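Local coordinates for protein putative protease (Parabacteroides distasonis ATCC 8503, PDB 3KD4) that is of unknown function but is a putative, probably exported, protease carrying DUF3857 and DUF3858 family regions, at residues Ala6-Ala19 and Glu136-Pro150. Sequence-based numbering, arbitrary orientation. Where two conformers were deposited one is given.
Sequences AEYGKVSKAWTLHA and ETSPVKECKVSISVP
V11 to L17 run parallel to E142 to S148, the short axes 6° apart, and the odd-numbered residues of the first strand do the bonding: V11, K13 and W15 each give N-H to one carbonyl and take an N-H on their own O. V11 N to E142 O, at 2.8 Å, opens the ladder and L17 N to S148 O closes it. Upstream, both chains kink, at G9 and K141, and a separate bridge joins Y8 to V140, with Y8 N on P139 O and K141 N on Y8 O. G9 and K10 form a classic beta bulge opposite E30 of the neighbouring strand 23-33. Strands 6-17 and 140-150 make the one parallel pairing in a mixed sheet, with strand 174-184 on the far flank of 140-150.

Y8 CB meets V140 CG2 at 4.0 Å, and the ring turns back beside its own N (chi1 -71°), bringing CE2 within 3.7 Å of E136 CG. With an alanine in its place, the E136 methylenes are likely to lose the ring they lie against. W15 sets CE3 at 3.4 Å from S146 O, in the ring plane, on the side lined by V145, I147 and L203. On the other side, one water ties W15 O to the hydroxyls of S146 and S148; a second links V11 O to E142 OE1, whose salt bridge to K10 NZ is long (3.8 Å), while E142 OE2 pairs with R182.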
loop_
_atom_site.group_PDB
_atom_site.type_symbol
_atom_site.label_atom_id
_atom_site.label_comp_id
_atom_site.label_asym_id
_atom_site.label_seq_id
_atom_site.Cartn_x
_atom_site.Cartn_y
_atom_site.Cartn_z
ATOM N N ALA A 6 -21.312 -9.262 10.947
ATOM C CA ALA A 6 -20.574 -10.515 11.110
ATOM C C ALA A 6 -19.637 -10.366 12.267
ATOM O O ALA A 6 -19.275 -9.234 12.616
ATOM C CB ALA A 6 -19.795 -10.866 9.822
ATOM N N GLU A 7 -19.238 -11.502 12.848
ATOM C CA GLU A 7 -18.262 -11.538 13.910
ATOM C C GLU A 7 -17.442 -12.813 13.820
ATOM O O GLU A 7 -18.003 -13.906 13.626
ATOM C CB GLU A 7 -18.986 -11.528 15.248
ATOM C CG GLU A 7 -18.097 -11.555 16.476
ATOM C CD GLU A 7 -18.909 -11.830 17.722
ATOM O OE1 GLU A 7 -18.406 -12.529 18.652
ATOM O OE2 GLU A 7 -20.086 -11.394 17.738
ATOM N N TYR A 8 -16.137 -12.692 13.979
ATOM C CA TYR A 8 -15.282 -13.869 14.130
ATOM C C TYR A 8 -15.286 -14.249 15.593
ATOM O O TYR A 8 -14.677 -13.567 16.422
ATOM C CB TYR A 8 -13.845 -13.587 13.723
ATOM C CG TYR A 8 -13.633 -13.399 12.236
ATOM C CD1 TYR A 8 -13.376 -14.493 11.422
ATOM C CD2 TYR A 8 -13.649 -12.142 11.667
ATOM C CE1 TYR A 8 -13.164 -14.338 10.084
ATOM C CE2 TYR A 8 -13.419 -11.967 10.312
ATOM C CZ TYR A 8 -13.179 -13.081 9.535
ATOM O OH TYR A 8 -12.981 -12.975 8.197
ATOM N N GLY A 9 -15.957 -15.344 15.914
ATOM C CA GLY A 9 -15.981 -15.850 17.281
ATOM C C GLY A 9 -14.585 -16.296 17.687
ATOM O O GLY A 9 -14.112 -16.004 18.790
ATOM N N LYS A 10 -13.898 -16.969 16.773
ATOM C CA LYS A 10 -12.533 -17.410 17.037
ATOM C C LYS A 10 -11.670 -17.334 15.804
ATOM O O LYS A 10 -12.130 -17.632 14.675
ATOM C CB LYS A 10 -12.530 -18.847 17.498
ATOM C CG LYS A 10 -13.146 -19.025 18.868
ATOM C CD LYS A 10 -12.809 -20.407 19.427
ATOM C CE LYS A 10 -13.693 -20.763 20.659
ATOM N NZ LYS A 10 -13.933 -19.582 21.548
ATOM N N VAL A 11 -10.431 -16.914 16.024
ATOM C CA VAL A 11 -9.359 -17.026 15.065
ATOM C C VAL A 11 -8.163 -17.691 15.793
ATOM O O VAL A 11 -7.825 -17.341 16.966
ATOM C CB VAL A 11 -8.992 -15.634 14.505
ATOM C CG1 VAL A 11 -7.764 -15.678 13.616
ATOM C CG2 VAL A 11 -10.202 -15.023 13.744
ATOM N N SER A 12 -7.535 -18.650 15.128
ATOM C CA SER A 12 -6.292 -19.226 15.654
ATOM C C SER A 12 -5.321 -19.388 14.510
ATOM O O SER A 12 -5.684 -19.944 13.470
ATOM C CB SER A 12 -6.578 -20.549 16.360
ATOM O OG SER A 12 -5.448 -20.984 17.083
ATOM N N LYS A 13 -4.115 -18.827 14.655
ATOM C CA LYS A 13 -3.078 -18.974 13.627
ATOM C C LYS A 13 -1.830 -19.491 14.302
ATOM O O LYS A 13 -1.463 -19.008 15.396
ATOM C CB LYS A 13 -2.794 -17.655 12.918
ATOM C CG LYS A 13 -3.992 -17.173 12.121
ATOM C CD LYS A 13 -3.805 -15.831 11.473
ATOM C CE LYS A 13 -5.004 -15.541 10.516
ATOM N NZ LYS A 13 -4.864 -14.231 9.862
ATOM N N ALA A 14 -1.190 -20.483 13.686
ATOM C CA ALA A 14 -0.017 -21.104 14.273
ATOM C C ALA A 14 1.034 -21.280 13.197
ATOM O O ALA A 14 0.735 -21.848 12.133
ATOM C CB ALA A 14 -0.390 -22.457 14.913
ATOM N N TRP A 15 2.259 -20.802 13.461
ATOM C CA TRP A 15 3.359 -20.985 12.538
ATOM C C TRP A 15 4.375 -21.894 13.221
ATOM O O TRP A 15 4.631 -21.761 14.426
ATOM C CB TRP A 15 4.053 -19.658 12.176
ATOM C CG TRP A 15 3.279 -18.698 11.377
ATOM C CD1 TRP A 15 3.367 -18.467 10.049
ATOM C CD2 TRP A 15 2.305 -17.786 11.884
ATOM N NE1 TRP A 15 2.491 -17.456 9.679
ATOM C CE2 TRP A 15 1.852 -17.008 10.805
ATOM C CE3 TRP A 15 1.822 -17.512 13.165
ATOM C CZ2 TRP A 15 0.907 -16.006 10.956
ATOM C CZ3 TRP A 15 0.833 -16.536 13.308
ATOM C CH2 TRP A 15 0.387 -15.807 12.202
ATOM N N THR A 16 4.925 -22.816 12.458
ATOM C CA THR A 16 5.935 -23.724 12.914
ATOM C C THR A 16 7.094 -23.760 11.926
ATOM O O THR A 16 6.894 -23.952 10.724
ATOM C CB THR A 16 5.364 -25.131 13.025
ATOM O OG1 THR A 16 4.172 -25.079 13.812
ATOM C CG2 THR A 16 6.403 -26.094 13.638
ATOM N N LEU A 17 8.306 -23.638 12.448
ATOM C CA LEU A 17 9.524 -23.894 11.670
ATOM C C LEU A 17 10.132 -25.195 12.179
ATOM O O LEU A 17 10.355 -25.318 13.355
ATOM C CB LEU A 17 10.532 -22.785 11.900
ATOM C CG LEU A 17 11.928 -22.940 11.298
ATOM C CD1 LEU A 17 11.867 -22.935 9.785
ATOM C CD2 LEU A 17 12.891 -21.820 11.867
ATOM N N HIS A 18 10.442 -26.119 11.280
ATOM C CA HIS A 18 11.085 -27.382 11.633
ATOM C C HIS A 18 12.592 -27.279 11.388
ATOM O O HIS A 18 13.029 -26.439 10.608
ATOM C CB HIS A 18 10.506 -28.523 10.812
ATOM C CG HIS A 18 9.045 -28.717 11.024
ATOM N ND1 HIS A 18 8.534 -29.274 12.176
ATOM C CD2 HIS A 18 7.980 -28.455 10.227
ATOM C CE1 HIS A 18 7.211 -29.316 12.094
ATOM N NE2 HIS A 18 6.850 -28.820 10.922
ATOM N N ALA A 19 13.358 -28.157 12.049
ATOM C CA ALA A 19 14.826 -28.171 11.935
ATOM C C ALA A 19 15.307 -28.276 10.507
ATOM O O ALA A 19 16.329 -27.719 10.182
ATOM C CB ALA A 19 15.437 -29.302 12.797
ATOM N N GLU A 136 -9.658 -7.498 11.776
ATOM C CA GLU A 136 -10.445 -7.713 10.558
ATOM C C GLU A 136 -11.508 -6.617 10.383
ATOM O O GLU A 136 -11.642 -5.719 11.208
ATOM C CB GLU A 136 -11.138 -9.084 10.608
ATOM C CG GLU A 136 -10.213 -10.239 10.883
ATOM C CD GLU A 136 -9.207 -10.513 9.774
ATOM O OE1 GLU A 136 -9.337 -10.002 8.634
ATOM O OE2 GLU A 136 -8.263 -11.255 10.067
ATOM N N THR A 137 -12.260 -6.697 9.294
ATOM C CA THR A 137 -13.337 -5.744 9.021
ATOM C C THR A 137 -14.564 -6.042 9.886
ATOM O O THR A 137 -15.464 -5.233 9.998
ATOM C CB THR A 137 -13.698 -5.772 7.504
ATOM O OG1 THR A 137 -13.985 -7.112 7.121
ATOM C CG2 THR A 137 -12.502 -5.274 6.639
ATOM N N SER A 138 -14.601 -7.228 10.478
ATOM C CA SER A 138 -15.552 -7.553 11.537
ATOM C C SER A 138 -14.790 -7.736 12.858
ATOM O O SER A 138 -13.582 -8.075 12.854
ATOM C CB SER A 138 -16.264 -8.865 11.163
ATOM O OG SER A 138 -17.023 -8.729 9.975
ATOM N N PRO A 139 -15.483 -7.577 13.983
ATOM C CA PRO A 139 -14.847 -7.872 15.274
ATOM C C PRO A 139 -14.372 -9.331 15.419
ATOM O O PRO A 139 -14.971 -10.270 14.844
ATOM C CB PRO A 139 -15.956 -7.626 16.307
ATOM C CG PRO A 139 -17.173 -7.179 15.544
ATOM C CD PRO A 139 -16.936 -7.307 14.100
ATOM N N VAL A 140 -13.309 -9.495 16.196
ATOM C CA VAL A 140 -12.737 -10.806 16.516
ATOM C C VAL A 140 -12.837 -10.970 18.029
ATOM O O VAL A 140 -12.190 -10.231 18.793
ATOM C CB VAL A 140 -11.274 -10.955 16.029
ATOM C CG1 VAL A 140 -10.737 -12.346 16.419
ATOM C CG2 VAL A 140 -11.177 -10.722 14.514
ATOM N N LYS A 141 -13.652 -11.921 18.459
ATOM C CA LYS A 141 -13.903 -12.134 19.882
ATOM C C LYS A 141 -12.675 -12.694 20.577
ATOM O O LYS A 141 -12.365 -12.306 21.691
ATOM C CB LYS A 141 -15.110 -13.066 20.062
ATOM C CG LYS A 141 -15.491 -13.375 21.501
ATOM C CD LYS A 141 -15.870 -12.102 22.256
ATOM C CE LYS A 141 -16.581 -12.368 23.590
ATOM N NZ LYS A 141 -16.630 -11.106 24.390
ATOM N N GLU A 142 -11.982 -13.609 19.905
ATOM C CA GLU A 142 -10.767 -14.232 20.424
ATOM C C GLU A 142 -9.836 -14.618 19.292
ATOM O O GLU A 142 -10.228 -15.349 18.363
ATOM C CB GLU A 142 -11.094 -15.494 21.210
ATOM C CG GLU A 142 -9.866 -16.189 21.842
ATOM C CD GLU A 142 -10.247 -17.529 22.475
ATOM O OE1 GLU A 142 -10.306 -18.538 21.745
ATOM O OE2 GLU A 142 -10.484 -17.564 23.700
ATOM N N CYS A 143 -8.585 -14.204 19.443
ATOM C CA CYS A 143 -7.558 -14.432 18.474
ATOM C C CYS A 143 -6.340 -15.023 19.214
ATOM O O CYS A 143 -5.785 -14.370 20.111
ATOM C CB CYS A 143 -7.193 -13.129 17.771
ATOM S SG CYS A 143 -5.868 -13.344 16.587
ATOM N N LYS A 144 -5.983 -16.255 18.855
ATOM C CA LYS A 144 -4.807 -16.953 19.393
ATOM C C LYS A 144 -3.782 -17.098 18.318
ATOM O O LYS A 144 -4.118 -17.493 17.196
ATOM C CB LYS A 144 -5.185 -18.338 19.944
ATOM C CG LYS A 144 -6.058 -18.215 21.221
ATOM C CD LYS A 144 -6.479 -19.555 21.834
ATOM C CE LYS A 144 -7.108 -19.330 23.241
ATOM N NZ LYS A 144 -6.114 -18.852 24.332
ATOM N N VAL A 145 -2.558 -16.690 18.618
ATOM C CA VAL A 145 -1.448 -16.796 17.662
ATOM C C VAL A 145 -0.288 -17.450 18.359
ATOM O O VAL A 145 -0.040 -17.215 19.574
ATOM C CB VAL A 145 -1.034 -15.432 17.022
ATOM C CG1 VAL A 145 -2.145 -14.967 16.078
ATOM C CG2 VAL A 145 -0.734 -14.324 18.097
ATOM N N SER A 146 0.414 -18.291 17.602
ATOM C CA SER A 146 1.439 -19.159 18.153
ATOM C C SER A 146 2.589 -19.284 17.178
ATOM O O SER A 146 2.364 -19.428 15.976
ATOM C CB SER A 146 0.812 -20.554 18.335
ATOM O OG SER A 146 1.734 -21.460 18.786
ATOM N N ILE A 147 3.817 -19.227 17.675
ATOM C CA ILE A 147 5.012 -19.454 16.820
ATOM C C ILE A 147 5.864 -20.531 17.470
ATOM O O ILE A 147 6.092 -20.450 18.666
ATOM C CB ILE A 147 5.850 -18.188 16.683
ATOM C CG1 ILE A 147 5.042 -17.050 16.040
ATOM C CG2 ILE A 147 7.152 -18.455 15.839
ATOM C CD1 ILE A 147 5.735 -15.616 16.261
ATOM N N SER A 148 6.259 -21.563 16.723
ATOM C CA SER A 148 7.114 -22.640 17.247
ATOM C C SER A 148 8.306 -22.785 16.362
ATOM O O SER A 148 8.145 -22.850 15.143
ATOM C CB SER A 148 6.375 -23.972 17.270
ATOM O OG SER A 148 5.202 -23.848 18.011
ATOM N N VAL A 149 9.486 -22.831 16.973
ATOM C CA VAL A 149 10.759 -22.997 16.269
ATOM C C VAL A 149 11.636 -23.958 17.100
ATOM O O VAL A 149 11.379 -24.169 18.299
ATOM C CB VAL A 149 11.495 -21.651 16.012
ATOM C CG1 VAL A 149 10.549 -20.594 15.400
ATOM C CG2 VAL A 149 12.139 -21.110 17.292
ATOM N N PRO A 150 12.669 -24.533 16.475
ATOM C CA PRO A 150 13.578 -25.401 17.223
ATOM C C PRO A 150 14.350 -24.630 18.288
ATOM O O PRO A 150 14.736 -23.506 18.067
ATOM C CB PRO A 150 14.540 -25.959 16.149
ATOM C CG PRO A 150 13.851 -25.733 14.853
ATOM C CD PRO A 150 13.035 -24.446 15.066
HETATM O O HOH W 1 -9.128 -18.582 19.239
HETATM O O HOH W 2 3.114 -22.710 16.668
#